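Local coordinates for mandelate racemase/muconate lactonizing enzyme (Jannaschia sp., PDB 4J3Z), which probably catalyses an isomerase-type reaction, as a member of the enolase superfamily related to mandelate racemase and muconate lactonizing enzyme, at residues V41-A44 with A50-H53; S184-S189 with A223-P228; R278-A283 with T298-F303. All blocks are in the same frame, centred on the assembly; numbering follows the deposited sequence.

Contact 1 (V41-A44 with A50-H53); sequences VYAA and AMTH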
loop_
_atom_site.group_PDB
_atom_site.type_symbol
_atom_site.label_atom_id
_atom_site.label_comp_id
_atom_site.label_asym_id
_atom_site.label_seq_id
_atom_site.Cartn_x
_atom_site.Cartn_y
_atom_site.Cartn_z
ATOM N N VAL D 41 -9.205 14.735 37.128
ATOM C CA VAL D 41 -8.353 13.654 36.665
ATOM C C VAL D 41 -9.208 12.437 36.315
ATOM O O VAL D 41 -10.123 12.049 37.067
ATOM C CB VAL D 41 -7.323 13.262 37.751
ATOM C CG1 VAL D 41 -6.446 12.098 37.304
ATOM C CG2 VAL D 41 -6.475 14.463 38.160
ATOM N N TYR D 42 -8.908 11.839 35.166
ATOM C CA TYR D 42 -9.547 10.606 34.757
ATOM C C TYR D 42 -8.504 9.501 34.650
ATOM O O TYR D 42 -7.791 9.382 33.646
ATOM C CB TYR D 42 -10.320 10.809 33.451
ATOM C CG TYR D 42 -11.370 9.753 33.183
ATOM C CD1 TYR D 42 -12.430 9.550 34.063
ATOM C CD2 TYR D 42 -11.294 8.958 32.052
ATOM C CE1 TYR D 42 -13.385 8.577 33.809
ATOM C CE2 TYR D 42 -12.237 7.983 31.790
ATOM C CZ TYR D 42 -13.280 7.798 32.665
ATOM O OH TYR D 42 -14.212 6.827 32.397
ATOM N N ALA D 43 -8.404 8.708 35.713
ATOM C CA ALA D 43 -7.387 7.668 35.828
ATOM C C ALA D 43 -7.860 6.580 36.780
ATOM O O ALA D 43 -8.255 6.876 37.914
ATOM C CB ALA D 43 -6.085 8.270 36.336
ATOM N N ALA D 44 -7.804 5.326 36.335
ATOM C CA ALA D 44 -8.297 4.224 37.162
ATOM C C ALA D 44 -7.384 2.994 37.179
ATOM O O ALA D 44 -7.767 1.936 37.690
ATOM C CB ALA D 44 -9.726 3.847 36.758
ATOM N N ALA D 50 -3.329 5.960 45.723
ATOM C CA ALA D 50 -2.067 5.970 45.004
ATOM C C ALA D 50 -2.061 7.094 43.973
ATOM O O ALA D 50 -1.009 7.680 43.703
ATOM C CB ALA D 50 -1.809 4.620 44.344
ATOM N N MET D 51 -3.229 7.400 43.406
ATOM C CA MET D 51 -3.325 8.532 42.484
ATOM C C MET D 51 -2.969 9.851 43.161
ATOM O O MET D 51 -2.301 10.687 42.536
ATOM C CB MET D 51 -4.689 8.625 41.782
ATOM C CG MET D 51 -4.849 7.761 40.533
ATOM S SD MET D 51 -3.577 7.900 39.251
ATOM C CE MET D 51 -3.632 9.642 38.818
ATOM N N THR D 52 -3.374 10.042 44.427
ATOM C CA THR D 52 -3.066 11.308 45.106
ATOM C C THR D 52 -1.561 11.557 45.177
ATOM O O THR D 52 -1.119 12.700 45.103
ATOM C CB THR D 52 -3.690 11.497 46.527
ATOM O OG1 THR D 52 -3.018 10.686 47.493
ATOM C CG2 THR D 52 -5.185 11.264 46.570
ATOM N N HIS D 53 -0.779 10.488 45.311
ATOM C CA HIS D 53 0.676 10.605 45.337
ATOM C C HIS D 53 1.255 10.806 43.940
ATOM O O HIS D 53 2.260 11.488 43.784
ATOM C CB HIS D 53 1.306 9.403 46.034
ATOM C CG HIS D 53 0.867 9.240 47.456
ATOM N ND1 HIS D 53 -0.049 8.285 47.853
ATOM C CD2 HIS D 53 1.230 9.901 48.579
ATOM C CE1 HIS D 53 -0.235 8.374 49.158
ATOM N NE2 HIS D 53 0.524 9.352 49.621
#
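The terminal methyl of Met51 lies against two small apolar groups of the chain leaving strand 36-41. Met51 CE is 3.7 Å from Ala43 CB and 4.0 Å from Val41 CG1. The sulfur is also close, with Met51 SD 3.9 Å from Ala43 CB. The contact is purely apolar, and all three residues are buried.

The methionine chain is not extended. It bends at chi2 (-52°) and again at chi3 (-59°), which folds CE back beside Ala43 and Val41. The side chains of Val41 and Met51 cross at a slant. Val41 presents CG1, the branch anti to its backbone N (chi1 178°). Ala43 has only its methyl to offer, and that methyl points at the helix. The Met51 side chain spans the gap between the backbones, with Ala43 CA and Met51 CA 7.8 Å from each other. Tyr42, between the two contacting residues, points away from the helix, and its ring meets those of His310 and His385.

Two residues on from Met51, His53 stacks on His53 of the second subunit, so the same short helix segment serves both the interior and a subunit interface.

The contact lies in the N-terminal domain, where the antiparallel sheet leads into the helices. Val41 also packs on Leu25 and Val27 of strand 24-31, and Met51 on Thr90 and Ala94 of helix 89-109. Met51 thus lies between the edge strand 36-41 with its following loop and that long helix.

Contact 2 (S184-S189 with A223-P228); sequences SDIDLS and AKAIEP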
loop_
_atom_site.group_PDB
_atom_site.type_symbol
_atom_site.label_atom_id
_atom_site.label_comp_id
_atom_site.label_asym_id
_atom_site.label_seq_id
_atom_site.Cartn_x
_atom_site.Cartn_y
_atom_site.Cartn_z
ATOM N N SER D 184 -26.741 -14.332 21.778
ATOM C CA SER D 184 -27.732 -13.655 22.619
ATOM C C SER D 184 -27.423 -12.172 22.800
ATOM O O SER D 184 -28.345 -11.364 22.974
ATOM C CB SER D 184 -27.826 -14.333 23.987
ATOM O OG SER D 184 -26.619 -14.133 24.712
ATOM N N ASP D 185 -26.126 -11.837 22.781
ATOM C CA ASP D 185 -25.639 -10.454 22.891
ATOM C C ASP D 185 -25.963 -9.670 21.628
ATOM O O ASP D 185 -26.225 -8.474 21.685
ATOM C CB ASP D 185 -24.117 -10.404 23.097
ATOM C CG ASP D 185 -23.668 -10.912 24.472
ATOM O OD1 ASP D 185 -24.417 -10.781 25.469
ATOM O OD2 ASP D 185 -22.521 -11.423 24.549
ATOM N N ILE D 186 -25.920 -10.354 20.491
ATOM C CA ILE D 186 -26.192 -9.754 19.183
ATOM C C ILE D 186 -27.701 -9.569 19.093
ATOM O O ILE D 186 -28.212 -8.467 18.828
ATOM C CB ILE D 186 -25.661 -10.667 18.053
ATOM C CG1 ILE D 186 -24.147 -10.865 18.195
ATOM C CG2 ILE D 186 -25.998 -10.107 16.679
ATOM C CD1 ILE D 186 -23.596 -12.106 17.517
ATOM N N ASP D 187 -28.414 -10.661 19.337
ATOM C CA ASP D 187 -29.857 -10.626 19.498
ATOM C C ASP D 187 -30.337 -9.424 20.332
ATOM O O ASP D 187 -31.066 -8.573 19.824
ATOM C CB ASP D 187 -30.318 -11.948 20.122
ATOM C CG ASP D 187 -31.794 -12.027 20.251
ATOM O OD1 ASP D 187 -32.489 -11.827 19.230
ATOM O OD2 ASP D 187 -32.257 -12.276 21.380
ATOM N N LEU D 188 -29.914 -9.353 21.592
ATOM C CA LEU D 188 -30.264 -8.233 22.493
ATOM C C LEU D 188 -29.892 -6.838 21.957
ATOM O O LEU D 188 -30.612 -5.877 22.208
ATOM C CB LEU D 188 -29.649 -8.439 23.889
ATOM C CG LEU D 188 -30.105 -7.548 25.045
ATOM C CD1 LEU D 188 -31.586 -7.755 25.368
ATOM C CD2 LEU D 188 -29.257 -7.784 26.285
ATOM N N SER D 189 -28.772 -6.743 21.232
ATOM C CA SER D 189 -28.355 -5.504 20.550
ATOM C C SER D 189 -29.330 -5.038 19.468
ATOM O O SER D 189 -29.684 -3.858 19.412
ATOM C CB SER D 189 -26.962 -5.668 19.925
ATOM O OG SER D 189 -26.009 -6.113 20.875
ATOM N N ALA D 223 -21.965 -5.425 14.187
ATOM C CA ALA D 223 -22.244 -4.276 13.330
ATOM C C ALA D 223 -23.234 -4.627 12.220
ATOM O O ALA D 223 -24.022 -3.782 11.787
ATOM C CB ALA D 223 -20.948 -3.747 12.742
ATOM N N LYS D 224 -23.184 -5.863 11.790
ATOM C CA LYS D 224 -24.079 -6.429 10.817
ATOM C C LYS D 224 -25.520 -6.584 11.263
ATOM O O LYS D 224 -26.420 -6.470 10.469
ATOM C CB LYS D 224 -23.514 -7.710 10.185
ATOM C CG LYS D 224 -22.575 -7.497 9.016
ATOM C CD LYS D 224 -23.015 -6.332 8.170
ATOM C CE LYS D 224 -21.884 -5.537 7.591
ATOM N NZ LYS D 224 -22.189 -4.876 6.317
ATOM N N ALA D 225 -25.709 -6.856 12.546
ATOM C CA ALA D 225 -27.061 -7.025 13.113
ATOM C C ALA D 225 -27.733 -5.691 13.374
ATOM O O ALA D 225 -28.956 -5.570 13.258
ATOM C CB ALA D 225 -27.023 -7.839 14.392
ATOM N N ILE D 226 -26.940 -4.687 13.727
ATOM C CA ILE D 226 -27.492 -3.380 14.074
ATOM C C ILE D 226 -27.528 -2.359 12.933
ATOM O O ILE D 226 -28.143 -1.307 13.071
ATOM C CB ILE D 226 -26.799 -2.780 15.309
ATOM C CG1 ILE D 226 -25.299 -2.569 15.033
ATOM C CG2 ILE D 226 -27.067 -3.663 16.528
ATOM C CD1 ILE D 226 -24.534 -1.906 16.162
ATOM N N GLU D 227 -26.900 -2.672 11.802
ATOM C CA GLU D 227 -26.929 -1.761 10.654
ATOM C C GLU D 227 -28.324 -1.331 10.201
ATOM O O GLU D 227 -28.550 -0.125 10.015
ATOM C CB GLU D 227 -26.169 -2.333 9.469
ATOM C CG GLU D 227 -24.770 -1.781 9.314
ATOM C CD GLU D 227 -23.981 -2.576 8.309
ATOM O OE1 GLU D 227 -24.609 -3.385 7.595
ATOM O OE2 GLU D 227 -22.747 -2.398 8.241
ATOM N N PRO D 228 -29.255 -2.298 10.000
ATOM C CA PRO D 228 -30.601 -1.907 9.568
ATOM C C PRO D 228 -31.243 -0.792 10.410
ATOM O O PRO D 228 -32.163 -0.121 9.936
ATOM C CB PRO D 228 -31.400 -3.204 9.706
ATOM C CG PRO D 228 -30.395 -4.278 9.459
ATOM C CD PRO D 228 -29.106 -3.769 10.039
#
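Van der Waals packing, mostly of methyl groups, joins Ile186 and Ser189 on one helix to Ala225 and Ile226 on the other. Ile186 CG2 meets Ala225 CB methyl to methyl at 3.4 Å. That branch is anti to the backbone N of Ile186. About one turn along the first helix, Ser189 CB lies 3.9 Å from CG2 of Ile226, the residue after Ala225. Ser189 O is an equal 3.9 Å from Ile226 CG2. Small residues keep the helices close: Ile186 CA and Ala225 CA are 6.7 Å apart.

Helices 183-200 and 216-226 are successive outer helices of the parallel beta/alpha barrel of the C-terminal domain. Strand 205-209 comes between them in the chain, and its Phe208 touches both Ser189 and Ile226.

The side-chain hydrogen bonds do not run between the two segments. Ser189 OG donates to Asp185 O at 2.5 Å, with a C=O...donor angle of 152°. The donor is tilted 19° from the carbonyl plane. Asp185 O also accepts from Ser189 N, so two donors from one residue share it.

A salt bridge joins Lys224 NZ to Glu227 OE1 (3.1 Å), through the syn lone pair of that oxygen. Glu227 OE2 accepts from Thr253 OG1 and Ser254 N, with Lys224 NZ a weak further donor. Ile186 also packs on Asp230 of the third subunit.

Contact 3 (R278-A283 with T298-F303); sequences RILQPA and TLAAAF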
loop_
_atom_site.group_PDB
_atom_site.type_symbol
_atom_site.label_atom_id
_atom_site.label_comp_id
_atom_site.label_asym_id
_atom_site.label_seq_id
_atom_site.Cartn_x
_atom_site.Cartn_y
_atom_site.Cartn_z
ATOM N N ARG D 278 -13.722 7.697 12.783
ATOM C CA ARG D 278 -14.087 9.030 12.304
ATOM C C ARG D 278 -14.739 9.857 13.391
ATOM O O ARG D 278 -15.092 11.022 13.177
ATOM C CB ARG D 278 -14.964 8.951 11.045
ATOM C CG ARG D 278 -14.210 8.562 9.767
ATOM C CD ARG D 278 -13.181 9.620 9.367
ATOM N NE ARG D 278 -12.264 9.155 8.316
ATOM C CZ ARG D 278 -11.075 8.602 8.544
ATOM N NH1 ARG D 278 -10.642 8.447 9.789
ATOM N NH2 ARG D 278 -10.308 8.217 7.524
ATOM N N ILE D 279 -14.904 9.261 14.566
ATOM C CA ILE D 279 -15.395 10.004 15.722
ATOM C C ILE D 279 -14.500 9.709 16.899
ATOM O O ILE D 279 -14.405 8.564 17.330
ATOM C CB ILE D 279 -16.857 9.648 16.073
ATOM C CG1 ILE D 279 -17.741 9.714 14.825
ATOM C CG2 ILE D 279 -17.374 10.537 17.199
ATOM C CD1 ILE D 279 -19.225 9.670 15.114
ATOM N N LEU D 280 -13.830 10.746 17.401
ATOM C CA LEU D 280 -12.917 10.612 18.543
ATOM C C LEU D 280 -13.576 11.148 19.788
ATOM O O LEU D 280 -14.204 12.204 19.761
ATOM C CB LEU D 280 -11.605 11.369 18.308
ATOM C CG LEU D 280 -10.864 11.042 17.015
ATOM C CD1 LEU D 280 -9.615 11.896 16.928
ATOM C CD2 LEU D 280 -10.536 9.555 16.918
ATOM N N GLN D 281 -13.406 10.417 20.885
ATOM C CA GLN D 281 -14.052 10.753 22.139
ATOM C C GLN D 281 -13.006 10.811 23.232
ATOM O O GLN D 281 -12.841 9.867 23.989
ATOM C CB GLN D 281 -15.127 9.719 22.480
ATOM C CG GLN D 281 -15.932 9.236 21.282
ATOM C CD GLN D 281 -16.718 7.986 21.591
ATOM O OE1 GLN D 281 -16.174 7.001 22.090
ATOM N NE2 GLN D 281 -18.005 8.018 21.303
ATOM N N PRO D 282 -12.271 11.920 23.318
ATOM C CA PRO D 282 -11.354 11.918 24.431
ATOM C C PRO D 282 -12.102 12.097 25.743
ATOM O O PRO D 282 -13.151 12.755 25.787
ATOM C CB PRO D 282 -10.449 13.124 24.146
ATOM C CG PRO D 282 -11.259 14.025 23.297
ATOM C CD PRO D 282 -12.171 13.141 22.497
ATOM N N ALA D 283 -11.579 11.481 26.797
ATOM C CA ALA D 283 -11.910 11.894 28.148
ATOM C C ALA D 283 -10.805 12.872 28.485
ATOM O O ALA D 283 -9.621 12.500 28.554
ATOM C CB ALA D 283 -11.911 10.710 29.093
ATOM N N THR D 298 -8.068 19.202 16.070
ATOM C CA THR D 298 -7.483 19.696 14.821
ATOM C C THR D 298 -7.049 18.546 13.922
ATOM O O THR D 298 -7.222 18.603 12.688
ATOM C CB THR D 298 -6.312 20.661 15.094
ATOM O OG1 THR D 298 -6.836 21.910 15.552
ATOM C CG2 THR D 298 -5.504 20.916 13.853
ATOM N N LEU D 299 -6.496 17.502 14.540
ATOM C CA LEU D 299 -6.152 16.279 13.819
ATOM C C LEU D 299 -7.395 15.557 13.300
ATOM O O LEU D 299 -7.368 14.980 12.218
ATOM C CB LEU D 299 -5.328 15.336 14.693
ATOM C CG LEU D 299 -3.799 15.247 14.593
ATOM C CD1 LEU D 299 -3.320 14.752 13.236
ATOM C CD2 LEU D 299 -3.111 16.539 14.980
ATOM N N ALA D 300 -8.477 15.569 14.070
ATOM C CA ALA D 300 -9.747 15.019 13.583
ATOM C C ALA D 300 -10.129 15.689 12.252
ATOM O O ALA D 300 -10.295 15.022 11.243
ATOM C CB ALA D 300 -10.847 15.197 14.626
ATOM N N ALA D 301 -10.235 17.017 12.263
ATOM C CA ALA D 301 -10.548 17.798 11.070
ATOM C C ALA D 301 -9.673 17.468 9.842
ATOM O O ALA D 301 -10.173 17.432 8.717
ATOM C CB ALA D 301 -10.479 19.278 11.390
ATOM N N ALA D 302 -8.380 17.223 10.064
ATOM C CA ALA D 302 -7.458 16.799 9.006
ATOM C C ALA D 302 -7.869 15.492 8.308
ATOM O O ALA D 302 -7.466 15.237 7.165
ATOM C CB ALA D 302 -6.056 16.666 9.568
ATOM N N PHE D 303 -8.657 14.676 9.009
ATOM C CA PHE D 303 -9.159 13.394 8.506
ATOM C C PHE D 303 -10.658 13.432 8.199
ATOM O O PHE D 303 -11.288 12.386 7.959
ATOM C CB PHE D 303 -8.881 12.289 9.532
ATOM C CG PHE D 303 -7.453 11.808 9.539
ATOM C CD1 PHE D 303 -7.048 10.785 8.690
ATOM C CD2 PHE D 303 -6.523 12.363 10.404
ATOM C CE1 PHE D 303 -5.739 10.336 8.698
ATOM C CE2 PHE D 303 -5.215 11.920 10.414
ATOM C CZ PHE D 303 -4.820 10.910 9.563
#
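A bend at chi2 of Arg278 (-65°) carries its long side chain toward the end of helix 290-302, and chi1 of Phe303 (-78°) sets the aromatic ring beside it. The guanidinium lies with one face under Phe303 O. Arg278 NE is 3.4 Å from Phe303 O, but the angle is too poor for a hydrogen bond. Phe303 CB sits over the same group, toward its rim, 4.2 Å from Arg278 NH1. Arg278 NH2 approaches the Phe303 ring obliquely.

The stronger polar partners of the arginine lie outside the two segments. NE makes a salt bridge to Glu248 of the fifth subunit, and NH1 bonds to Leu273 O. These hold the guanidinium at a subunit interface. The Phe303 ring also meets His274 edge-to-face.

Deeper in, the contact is apolar. Leu280 CD1 is 4.2 Å from Ala300 CB, and the CA atoms of Leu280 and Ala300 are 7.4 Å apart. Leu273 of helix 266-274 adds to this packing by touching Leu280, Leu299 and Phe303.

Strand 279-280 leads, by way of the short helix 284-287, into helix 290-302 and then the parallel neighbouring strand 306-307. This is a beta-alpha-beta crossover, the repeating unit of the enolase-type beta/alpha barrel.

Overall arrangement
Contact 1 belongs to the N-terminal domain, while contacts 2 and 3 both lie in the barrel domain. Contacts 1 and 2 are buried. Contact 2 joins two helices, lies farthest from the chain centre and sits beside another subunit. Contact 3 joins a barrel strand to its covering helix. It is only partly buried although nearest the centre, and its arginine end reaches another subunit. Contact 1 joins a post-strand loop to a helix. All three meet through apolar groups, but only contact 3 brings a charged group against the facing segment. Contacts 1 and 3 touch across the domain boundary, where Tyr42 CD2 is 3.5 Å from Ala283 CB. Contact 2 stays about 13 Å from contact 3 between nearest atoms.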